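Sulfoquinovosidase (Escherichia coli, PDB 5AEG) hydrolyses sulfoquinovosyl diacylglycerides, and simpler sulfoquinovosides, to release sulfoquinovose that the bacterium degrades for carbon and sulfur. Local coordinates at residues N335-S340 / A404-Y409; L432-N437 / F452-G457; P585-L590 / Y605-G610; G610-V615 / F661-S666. One frame throughout, in Å; residues are numbered along the deposited sequence.

Contact 1: N335-S340 / A404-Y409; sequences NPYVAS and ADFGEY
The ring of Tyr-337 turns its edge to the face of Phe-406 in a T-shaped stack, centroids 5.5 Å apart and planes at 82°, with Tyr-337 CE2 leading. Its CG stands anti to the carbonyl carbon, beside the backbone N, sending the ring across to Phe-406. At the tip of the same ring, the hydroxyl of Tyr-337 donates to the carbonyl O of Tyr-409 (OH to O, 2.6 Å), lying 43° out of the carbonyl plane. A water donates to this hydroxyl and accepts from the N-H groups of Gly-407 and Tyr-409. A phenylalanine at Tyr-337 would probably leave the Tyr-409 carbonyl without this donor and take one of the water's three partners. Asn-335 runs alongside Phe-406, its ND2 3.7 Å from CD2, with amide and ring planes 78° apart. Its OD1 accepts from Tyr-337 N at 2.9 Å, an Asx turn, while ND2 bonds to Tyr-333 OH, so both ends of the amide are held. Pro-336 CD rests against Phe-406 CB. The loop carries the nucleophile Asp-405, whose OD2 is bound by Tyr-333. It leaves barrel strand 401-404, while strand 337-339 pairs with strand 370-374 and Pro-336 touches Trp-433 of helix 422-444.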
# COMPACT_ATOMS: atom_id res chain seq x y z
N ASN A 335 14.10 0.38 9.48
CA ASN A 335 13.99 -0.42 8.30
C ASN A 335 14.69 -1.79 8.54
O ASN A 335 15.31 -1.93 9.61
CB ASN A 335 14.39 0.34 7.08
CG ASN A 335 15.86 0.50 6.88
OD1 ASN A 335 16.65 -0.38 7.10
ND2 ASN A 335 16.22 1.61 6.32
N PRO A 336 14.57 -2.73 7.60
CA PRO A 336 15.03 -4.08 7.94
C PRO A 336 16.46 -4.33 7.46
O PRO A 336 16.83 -5.49 7.25
CB PRO A 336 13.98 -4.93 7.26
CG PRO A 336 13.76 -4.19 5.94
CD PRO A 336 13.89 -2.72 6.27
N TYR A 337 17.25 -3.25 7.31
CA TYR A 337 18.69 -3.31 7.04
C TYR A 337 19.44 -2.68 8.24
O TYR A 337 18.83 -2.02 9.11
CB TYR A 337 19.08 -2.52 5.82
CG TYR A 337 18.29 -2.81 4.54
CD1 TYR A 337 18.63 -3.89 3.69
CD2 TYR A 337 17.27 -1.95 4.11
CE1 TYR A 337 17.94 -4.09 2.48
CE2 TYR A 337 16.55 -2.18 2.98
CZ TYR A 337 16.90 -3.23 2.10
OH TYR A 337 16.17 -3.42 0.89
N VAL A 338 20.73 -2.93 8.28
CA VAL A 338 21.58 -2.43 9.38
C VAL A 338 22.91 -1.99 8.79
O VAL A 338 23.59 -2.76 8.11
CB VAL A 338 21.76 -3.44 10.51
CG1 VAL A 338 20.56 -3.51 11.42
CG2 VAL A 338 22.11 -4.84 10.00
N ALA A 339 23.31 -0.77 9.10
CA ALA A 339 24.52 -0.19 8.57
C ALA A 339 25.77 -1.08 8.97
O ALA A 339 26.01 -1.31 10.15
CB ALA A 339 24.72 1.19 9.14
N SER A 340 26.57 -1.42 8.00
CA SER A 340 27.64 -2.44 8.19
C SER A 340 28.74 -1.98 9.15
O SER A 340 29.40 -2.83 9.77
CB SER A 340 28.24 -2.84 6.86
OG SER A 340 28.84 -1.72 6.31
N ALA A 404 8.00 2.47 9.55
CA ALA A 404 8.67 1.17 9.36
C ALA A 404 8.84 1.04 7.88
O ALA A 404 7.93 0.58 7.13
CB ALA A 404 7.86 0.01 9.94
N ASP A 405 10.01 1.48 7.41
CA ASP A 405 10.24 1.69 6.00
C ASP A 405 10.78 0.42 5.31
O ASP A 405 11.19 -0.51 5.98
CB ASP A 405 11.25 2.82 5.86
CG ASP A 405 11.30 3.47 4.50
OD1 ASP A 405 10.44 3.26 3.58
OD2 ASP A 405 12.24 4.28 4.32
N PHE A 406 10.80 0.46 3.99
CA PHE A 406 11.31 -0.59 3.12
C PHE A 406 10.58 -1.95 3.28
O PHE A 406 9.42 -1.95 3.70
CB PHE A 406 12.85 -0.74 3.31
CG PHE A 406 13.62 0.29 2.64
CD1 PHE A 406 14.05 0.09 1.33
CD2 PHE A 406 14.04 1.41 3.33
CE1 PHE A 406 14.80 1.07 0.66
CE2 PHE A 406 14.74 2.40 2.66
CZ PHE A 406 15.15 2.22 1.33
N GLY A 407 11.19 -3.03 2.76
CA GLY A 407 10.49 -4.30 2.60
C GLY A 407 10.42 -4.78 1.19
O GLY A 407 10.23 -5.99 0.97
N GLU A 408 10.54 -3.83 0.23
CA GLU A 408 10.39 -4.07 -1.19
C GLU A 408 11.68 -4.52 -1.90
O GLU A 408 11.66 -4.79 -3.08
CB GLU A 408 9.73 -2.83 -1.91
CG GLU A 408 10.67 -1.67 -2.18
CD GLU A 408 11.08 -0.88 -0.94
OE1 GLU A 408 10.45 -1.09 0.10
OE2 GLU A 408 12.06 -0.04 -1.01
N TYR A 409 12.78 -4.52 -1.19
CA TYR A 409 14.06 -4.75 -1.79
C TYR A 409 14.81 -5.82 -1.01
O TYR A 409 15.89 -5.60 -0.55
CB TYR A 409 14.89 -3.43 -1.99
CG TYR A 409 16.19 -3.71 -2.80
CD1 TYR A 409 16.22 -4.73 -3.82
CD2 TYR A 409 17.39 -3.06 -2.52
CE1 TYR A 409 17.35 -5.02 -4.54
CE2 TYR A 409 18.57 -3.38 -3.24
CZ TYR A 409 18.53 -4.35 -4.25
OH TYR A 409 19.64 -4.64 -5.01
O HOH W 1 13.62 -3.98 1.68

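Contact 2: L432-N437 / F452-G457; sequences LWAKCN and FFMRAG
Asn-437 and Ala-434 meet Phe-452 and Met-454 where helix 422-444 packs on strand 451-454 of the TIM barrel. Helix and strand run antiparallel, their short axes at 175° and 10.2 Å apart, as expected of a beta-alpha-beta unit in which the helix returns the chain from strand 401-404 to the neighbouring parallel strand 451-454.

CB of Asn-437 sits over one face of the Phe-452 ring, a CH-pi contact 3.6 Å from the centroid and 16° off the ring normal. Met-454 makes a Met-aromatic contact with Trp-433: SD lies obliquely to the indole's five-membered ring, and the closer approach is that of the methyl CE to CD1, at 3.4 Å.

Apolar packing continues along the same thioether. The Met-454 chain bends at its last torsion (chi3 72°), which brings CE round to the indole while SD presses on Ala-434 CB at 3.4 Å. Ala-404 of the adjoining strand touches Trp-433, Asn-437 and Met-454, adding to the packing.

Polar bonds hold the two helix side chains rather than joining the segments. The indole NE1 of Trp-433 binds the carbonyl of Asp-405, so the helix also grips the backbone of the catalytic nucleophile, and OD1 of Asn-437 accepts from NE1 of Trp-402. The other end of the Asn-437 amide folds back on its own helix: ND2 donates to Trp-433 O at 2.9 Å, reaching that oxygen from the opposite face of the carbonyl plane to Asn-437 N, which bonds to it at 3.3 Å.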
# COMPACT_ATOMS: atom_id res chain seq x y z
N LEU A 432 6.19 -10.02 6.27
CA LEU A 432 7.07 -10.62 7.30
C LEU A 432 7.63 -9.49 8.18
O LEU A 432 7.59 -9.54 9.42
CB LEU A 432 8.19 -11.37 6.61
CG LEU A 432 9.05 -12.33 7.42
CD1 LEU A 432 8.19 -13.27 8.28
CD2 LEU A 432 9.90 -13.12 6.39
N TRP A 433 8.10 -8.43 7.52
CA TRP A 433 8.55 -7.20 8.22
C TRP A 433 7.45 -6.54 9.00
O TRP A 433 7.64 -6.17 10.16
CB TRP A 433 9.26 -6.31 7.16
CG TRP A 433 9.65 -4.94 7.57
CD1 TRP A 433 9.51 -3.84 6.81
CD2 TRP A 433 10.36 -4.55 8.74
NE1 TRP A 433 10.10 -2.76 7.43
CE2 TRP A 433 10.55 -3.15 8.67
CE3 TRP A 433 10.77 -5.22 9.90
CZ2 TRP A 433 11.16 -2.41 9.68
CZ3 TRP A 433 11.41 -4.49 10.91
CH2 TRP A 433 11.60 -3.08 10.78
N ALA A 434 6.25 -6.47 8.43
CA ALA A 434 5.12 -5.94 9.11
C ALA A 434 4.80 -6.79 10.40
O ALA A 434 4.52 -6.22 11.48
CB ALA A 434 3.88 -5.88 8.19
N LYS A 435 4.87 -8.09 10.29
CA LYS A 435 4.55 -8.96 11.43
C LYS A 435 5.52 -8.68 12.59
O LYS A 435 5.11 -8.69 13.74
CB LYS A 435 4.64 -10.44 11.02
CG LYS A 435 4.08 -11.43 12.03
CD LYS A 435 4.25 -12.88 11.55
CE LYS A 435 3.23 -13.75 12.29
NZ LYS A 435 3.80 -15.06 12.58
N CYS A 436 6.80 -8.40 12.24
CA CYS A 436 7.84 -8.14 13.26
C CYS A 436 7.47 -6.93 14.07
O CYS A 436 7.50 -6.91 15.36
CB CYS A 436 9.18 -7.97 12.56
SG CYS A 436 10.63 -7.84 13.66
N ASN A 437 7.02 -5.89 13.37
CA ASN A 437 6.51 -4.69 14.02
C ASN A 437 5.25 -4.93 14.87
O ASN A 437 5.18 -4.50 16.05
CB ASN A 437 6.29 -3.58 12.94
CG ASN A 437 7.60 -2.97 12.42
OD1 ASN A 437 8.13 -2.00 13.00
ND2 ASN A 437 8.12 -3.51 11.31
N PHE A 452 2.57 2.44 13.96
CA PHE A 452 3.60 2.41 12.92
C PHE A 452 2.97 2.46 11.53
O PHE A 452 1.80 2.05 11.32
CB PHE A 452 4.59 1.23 13.06
CG PHE A 452 4.00 -0.08 12.91
CD1 PHE A 452 3.95 -0.71 11.66
CD2 PHE A 452 3.58 -0.77 14.02
CE1 PHE A 452 3.41 -2.00 11.55
CE2 PHE A 452 3.01 -2.00 13.91
CZ PHE A 452 2.95 -2.64 12.70
N PHE A 453 3.73 2.95 10.59
CA PHE A 453 3.22 3.08 9.25
C PHE A 453 4.24 2.56 8.27
O PHE A 453 5.45 2.78 8.48
CB PHE A 453 2.72 4.51 8.96
CG PHE A 453 3.70 5.61 9.30
CD1 PHE A 453 3.77 6.12 10.57
CD2 PHE A 453 4.47 6.19 8.29
CE1 PHE A 453 4.69 7.11 10.89
CE2 PHE A 453 5.37 7.21 8.58
CZ PHE A 453 5.45 7.67 9.88
N MET A 454 3.75 1.92 7.20
CA MET A 454 4.60 1.27 6.22
C MET A 454 4.27 1.69 4.84
O MET A 454 3.10 2.08 4.55
CB MET A 454 4.35 -0.30 6.31
CG MET A 454 4.63 -0.80 7.70
SD MET A 454 4.69 -2.60 7.79
CE MET A 454 6.23 -3.00 6.96
N ARG A 455 5.23 1.58 3.92
CA ARG A 455 4.89 1.69 2.53
C ARG A 455 4.77 0.35 1.80
O ARG A 455 3.85 0.15 1.06
CB ARG A 455 5.79 2.63 1.73
CG ARG A 455 7.26 2.30 1.58
CD ARG A 455 7.98 3.42 0.77
NE ARG A 455 9.42 3.21 1.02
CZ ARG A 455 10.34 2.62 0.25
NH1 ARG A 455 10.12 2.22 -0.96
NH2 ARG A 455 11.54 2.40 0.72
N ALA A 456 5.76 -0.53 1.96
CA ALA A 456 5.67 -1.86 1.40
C ALA A 456 4.64 -2.73 2.05
O ALA A 456 4.37 -2.59 3.25
CB ALA A 456 7.04 -2.53 1.45
N GLY A 457 4.07 -3.64 1.23
CA GLY A 457 3.18 -4.61 1.69
C GLY A 457 3.07 -5.85 0.90
O GLY A 457 3.55 -5.92 -0.21

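Contact 3: P585-L590 / Y605-G610; sequences PVMRPL and YQYLLG
Arg-588 and Leu-608 form an antiparallel hydrogen-bonded pair at the tight centre of this contact. Arg-588 N donates to Leu-608 O at 2.7 Å, and Leu-608 N returns a nearly straight bond to Arg-588 O at 2.8 Å. Met-587 and Leu-609 make the adjacent non-hydrogen-bonded pair, and beyond them Gly-610 N donates to Val-586 O.

On the face bearing Met-587, its terminal methyl CE lies over the Tyr-607 ring, a CH-pi contact 3.8 Å from the centroid and 14° off the normal. The sulfur stands farther off and oblique, and the bend at chi3 (67°) carries the methyl onto the ring. On the face bearing Arg-588, its extended chain brings one face of the guanidinium over Gly-610 C, CZ 3.5 Å from that atom, while NE donates in plane to Pro-585 O at 2.7 Å. With an alanine here, Pro-585 O and His-593 would probably lose their bonding partner and the Gly-610 backbone its cover.

The pairing is looser toward Leu-590 and Gln-606. There the strands part and a water bridges them, accepting from Leu-590 N and donating to Gln-606 O, while Leu-590 CD1 packs on Leu-608 CG at 3.9 Å. This end, too, is buried.

Far from the annotated sites, the contact joins the outermost strand 587-588 to strand 607-609 in the C-terminal sheet. Here the buried guanidinium, which also touches Arg-611, takes a carbonyl and a histidine nitrogen, and Gly-610 O is buried without a partner in the model. As His-593 NE2 accepts from NH1, that nitrogen is probably not protonated.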
# COMPACT_ATOMS: atom_id res chain seq x y z
N PRO A 585 -13.59 -0.03 4.54
CA PRO A 585 -12.44 0.96 4.61
C PRO A 585 -12.84 2.43 4.86
O PRO A 585 -13.95 2.87 4.57
CB PRO A 585 -11.77 0.79 3.27
CG PRO A 585 -12.95 0.52 2.33
CD PRO A 585 -13.81 -0.47 3.15
N VAL A 586 -11.88 3.20 5.38
CA VAL A 586 -12.15 4.60 5.74
C VAL A 586 -12.30 5.48 4.52
O VAL A 586 -13.21 6.29 4.45
CB VAL A 586 -11.08 5.15 6.71
CG1 VAL A 586 -11.41 6.58 7.10
CG2 VAL A 586 -11.05 4.27 7.95
N MET A 587 -11.44 5.30 3.50
CA MET A 587 -11.62 5.99 2.28
C MET A 587 -12.17 4.98 1.29
O MET A 587 -11.58 3.94 1.06
CB MET A 587 -10.27 6.57 1.77
CG MET A 587 -9.74 7.63 2.66
SD MET A 587 -7.94 8.02 2.42
CE MET A 587 -7.93 8.73 0.81
N ARG A 588 -13.35 5.30 0.74
CA ARG A 588 -14.14 4.35 0.00
C ARG A 588 -14.38 4.71 -1.44
O ARG A 588 -14.72 5.89 -1.78
CB ARG A 588 -15.53 4.25 0.72
CG ARG A 588 -15.41 3.83 2.16
CD ARG A 588 -16.74 3.83 2.93
NE ARG A 588 -16.55 3.72 4.35
CZ ARG A 588 -17.54 3.74 5.26
NH1 ARG A 588 -18.82 3.84 4.89
NH2 ARG A 588 -17.27 3.70 6.56
N PRO A 589 -14.37 3.71 -2.35
CA PRO A 589 -14.79 3.87 -3.71
C PRO A 589 -16.30 4.25 -3.68
O PRO A 589 -16.99 3.71 -2.83
CB PRO A 589 -14.58 2.47 -4.31
CG PRO A 589 -13.55 1.84 -3.43
CD PRO A 589 -13.85 2.35 -2.08
N LEU A 590 -16.73 5.16 -4.53
CA LEU A 590 -18.16 5.62 -4.49
C LEU A 590 -19.16 4.43 -4.72
O LEU A 590 -20.28 4.44 -4.16
CB LEU A 590 -18.44 6.67 -5.48
CG LEU A 590 -18.26 8.13 -5.00
CD1 LEU A 590 -16.83 8.52 -4.60
CD2 LEU A 590 -18.80 9.10 -6.00
N TYR A 605 -10.09 9.61 -8.96
CA TYR A 605 -9.51 10.77 -8.22
C TYR A 605 -10.52 11.41 -7.20
O TYR A 605 -10.33 12.53 -6.75
CB TYR A 605 -8.91 11.77 -9.21
CG TYR A 605 -7.83 11.13 -10.07
CD1 TYR A 605 -6.67 10.59 -9.48
CD2 TYR A 605 -7.96 11.05 -11.46
CE1 TYR A 605 -5.69 9.97 -10.25
CE2 TYR A 605 -6.97 10.46 -12.24
CZ TYR A 605 -5.85 9.92 -11.63
OH TYR A 605 -4.89 9.27 -12.42
N GLN A 606 -11.55 10.65 -6.82
CA GLN A 606 -12.43 11.00 -5.74
C GLN A 606 -12.90 9.79 -5.00
O GLN A 606 -12.79 8.66 -5.47
CB GLN A 606 -13.63 11.81 -6.33
CG GLN A 606 -14.43 11.12 -7.34
CD GLN A 606 -15.66 11.95 -7.74
OE1 GLN A 606 -15.59 12.81 -8.65
NE2 GLN A 606 -16.73 11.80 -7.00
N TYR A 607 -13.36 10.07 -3.77
CA TYR A 607 -13.63 9.09 -2.80
C TYR A 607 -14.64 9.55 -1.81
O TYR A 607 -14.93 10.73 -1.74
CB TYR A 607 -12.37 8.58 -2.04
CG TYR A 607 -11.65 9.62 -1.25
CD1 TYR A 607 -10.74 10.53 -1.89
CD2 TYR A 607 -11.80 9.73 0.11
CE1 TYR A 607 -10.05 11.51 -1.16
CE2 TYR A 607 -11.12 10.73 0.84
CZ TYR A 607 -10.24 11.60 0.20
OH TYR A 607 -9.57 12.51 1.00
N LEU A 608 -15.18 8.58 -1.09
CA LEU A 608 -16.01 8.87 0.09
C LEU A 608 -15.14 8.67 1.37
O LEU A 608 -14.41 7.68 1.50
CB LEU A 608 -17.21 7.95 0.14
CG LEU A 608 -18.21 8.04 -0.98
CD1 LEU A 608 -19.22 6.86 -0.96
CD2 LEU A 608 -18.91 9.37 -1.05
N LEU A 609 -15.21 9.62 2.27
CA LEU A 609 -14.60 9.53 3.61
C LEU A 609 -15.71 9.10 4.53
O LEU A 609 -16.60 9.88 4.82
CB LEU A 609 -14.00 10.86 4.04
CG LEU A 609 -13.21 10.95 5.35
CD1 LEU A 609 -11.90 10.11 5.29
CD2 LEU A 609 -12.86 12.40 5.68
N GLY A 610 -15.61 7.87 5.02
CA GLY A 610 -16.76 7.20 5.67
C GLY A 610 -17.92 7.17 4.66
O GLY A 610 -17.73 7.22 3.44
O HOH W 2 -14.63 6.38 -6.10

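Contact 4: G610-V615 / F661-S666; sequences GRDILV and FYRADS
Leu-614 and Phe-661 form the antiparallel hydrogen-bonded pair between strands 613-615 and 661-663, whose axes lie 4.7 Å apart at 156°. Leu-614 N donates to Phe-661 O at 2.7 Å and Phe-661 N to Leu-614 O at 2.9 Å. Ile-613 and Tyr-662 are the neighbouring non-hydrogen-bonded pair, and Arg-663 N bonds to Asp-612 O.

Past the strands, a type I turn from Arg-663 to Ser-666 folds the second segment round the Asp-612 carboxylate. Its OD1 receives NH1 of Arg-663 in a salt bridge of 2.8 Å, in the guanidinium plane but 43° above that of the carboxylate; its OD2 takes the hydroxyl of Ser-666 (OG to OD2, 2.6 Å), also from above. The bend of Arg-663 at chi3 (60°) turns the guanidinium back to OD1, leaving one face to stack on that of Arg-611, centres 4.4 Å apart. The two like charges are probably eased by Asp-612 and by Asp-633, a second salt-bridge partner of Arg-663, while Arg-611 NH1 bonds to Tyr-594. Leu-614 and Phe-661 pack against Leu-628 and Leu-630 of strand 625-630, and Ile-613 on Phe-672 of helix 669-673. Such antiparallel pairing builds the beta-sheet domain that follows the barrel in family 31 glycosidases.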
# COMPACT_ATOMS: atom_id res chain seq x y z
N GLY A 610 -15.61 7.87 5.02
CA GLY A 610 -16.76 7.20 5.67
C GLY A 610 -17.92 7.17 4.66
O GLY A 610 -17.73 7.22 3.44
N ARG A 611 -19.15 7.06 5.19
CA ARG A 611 -20.35 7.05 4.36
C ARG A 611 -20.80 8.40 3.78
O ARG A 611 -21.36 8.44 2.66
CB ARG A 611 -21.50 6.47 5.21
CG ARG A 611 -22.86 6.35 4.55
CD ARG A 611 -22.94 5.42 3.39
NE ARG A 611 -24.25 5.49 2.64
CZ ARG A 611 -24.48 6.30 1.59
NH1 ARG A 611 -23.51 7.18 1.09
NH2 ARG A 611 -25.67 6.24 1.02
N ASP A 612 -20.56 9.51 4.51
CA ASP A 612 -21.36 10.74 4.31
C ASP A 612 -20.59 11.92 3.75
O ASP A 612 -21.17 12.99 3.53
CB ASP A 612 -21.98 11.10 5.67
CG ASP A 612 -23.07 10.12 6.14
OD1 ASP A 612 -23.62 9.49 5.29
OD2 ASP A 612 -23.29 9.96 7.35
N ILE A 613 -19.26 11.79 3.53
CA ILE A 613 -18.51 12.91 2.95
C ILE A 613 -17.93 12.47 1.63
O ILE A 613 -17.35 11.37 1.53
CB ILE A 613 -17.34 13.32 3.88
CG1 ILE A 613 -17.90 13.86 5.18
CG2 ILE A 613 -16.48 14.39 3.18
CD1 ILE A 613 -16.88 14.18 6.26
N LEU A 614 -18.05 13.31 0.61
CA LEU A 614 -17.48 13.04 -0.67
C LEU A 614 -16.34 14.03 -0.86
O LEU A 614 -16.53 15.26 -0.71
CB LEU A 614 -18.51 13.17 -1.76
CG LEU A 614 -18.10 12.89 -3.24
CD1 LEU A 614 -19.29 12.37 -4.03
CD2 LEU A 614 -17.47 14.03 -3.97
N VAL A 615 -15.17 13.52 -1.30
CA VAL A 615 -13.94 14.39 -1.45
C VAL A 615 -13.38 14.26 -2.86
O VAL A 615 -13.17 13.12 -3.35
CB VAL A 615 -12.83 14.06 -0.44
CG1 VAL A 615 -11.63 15.04 -0.49
CG2 VAL A 615 -13.37 13.91 0.97
N PHE A 661 -18.12 17.59 -0.06
CA PHE A 661 -19.55 17.68 0.08
C PHE A 661 -20.00 16.67 1.09
O PHE A 661 -19.34 15.64 1.29
CB PHE A 661 -20.21 17.39 -1.29
CG PHE A 661 -19.76 18.25 -2.38
CD1 PHE A 661 -18.52 18.04 -2.97
CD2 PHE A 661 -20.59 19.24 -2.89
CE1 PHE A 661 -18.11 18.86 -4.00
CE2 PHE A 661 -20.20 20.02 -3.93
CZ PHE A 661 -18.95 19.85 -4.47
N TYR A 662 -21.06 16.95 1.81
CA TYR A 662 -21.62 15.99 2.70
C TYR A 662 -23.14 15.76 2.49
O TYR A 662 -23.83 16.61 1.91
CB TYR A 662 -21.34 16.32 4.16
CG TYR A 662 -22.09 17.57 4.72
CD1 TYR A 662 -23.37 17.48 5.24
CD2 TYR A 662 -21.51 18.81 4.67
CE1 TYR A 662 -24.06 18.61 5.74
CE2 TYR A 662 -22.18 19.97 5.16
CZ TYR A 662 -23.43 19.85 5.74
OH TYR A 662 -24.04 21.04 6.20
N ARG A 663 -23.58 14.60 2.95
CA ARG A 663 -24.98 14.15 2.75
C ARG A 663 -25.86 14.96 3.80
O ARG A 663 -25.67 14.85 5.00
CB ARG A 663 -25.13 12.63 3.01
CG ARG A 663 -24.49 11.76 1.93
CD ARG A 663 -24.72 10.28 2.16
NE ARG A 663 -26.14 9.99 2.18
CZ ARG A 663 -26.83 9.57 3.22
NH1 ARG A 663 -26.29 9.40 4.44
NH2 ARG A 663 -28.16 9.38 3.04
N ALA A 664 -26.78 15.76 3.28
CA ALA A 664 -27.80 16.51 4.09
C ALA A 664 -28.45 15.63 5.10
O ALA A 664 -28.67 16.06 6.19
CB ALA A 664 -28.83 17.10 3.15
N ASP A 665 -28.65 14.35 4.78
CA ASP A 665 -29.35 13.40 5.68
C ASP A 665 -28.46 12.68 6.63
O ASP A 665 -28.93 11.85 7.37
CB ASP A 665 -30.12 12.36 4.84
CG ASP A 665 -31.16 13.03 3.93
OD1 ASP A 665 -31.79 13.99 4.39
OD2 ASP A 665 -31.31 12.66 2.78
N SER A 666 -27.15 12.96 6.62
CA SER A 666 -26.30 12.29 7.56
C SER A 666 -26.72 12.62 8.98
O SER A 666 -27.02 13.79 9.31
CB SER A 666 -24.83 12.80 7.38
OG SER A 666 -24.04 12.24 8.38

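Along the chain the four contacts follow in series. Contacts 1 and 2 belong to the TIM barrel, with centres 11 Å apart: strands 401-404 and 451-454 are neighbours in the parallel sheet, and Arg-455 of contact 2 forms a salt bridge with the nucleophile Asp-405 of contact 1. Contacts 3 and 4, 10 Å apart, share Gly-610 and one antiparallel sheet, in the order 587-588, 607-609, 613-615, 660-663. Centre to centre, contact 3 lies about 23 Å from contact 2 and contact 4 about 40 Å from contact 1. Contacts 1 and 2 thus lie at the catalytic end of the barrel, and contacts 3 and 4 are packing within the C-terminal sheet, away from the annotated sites.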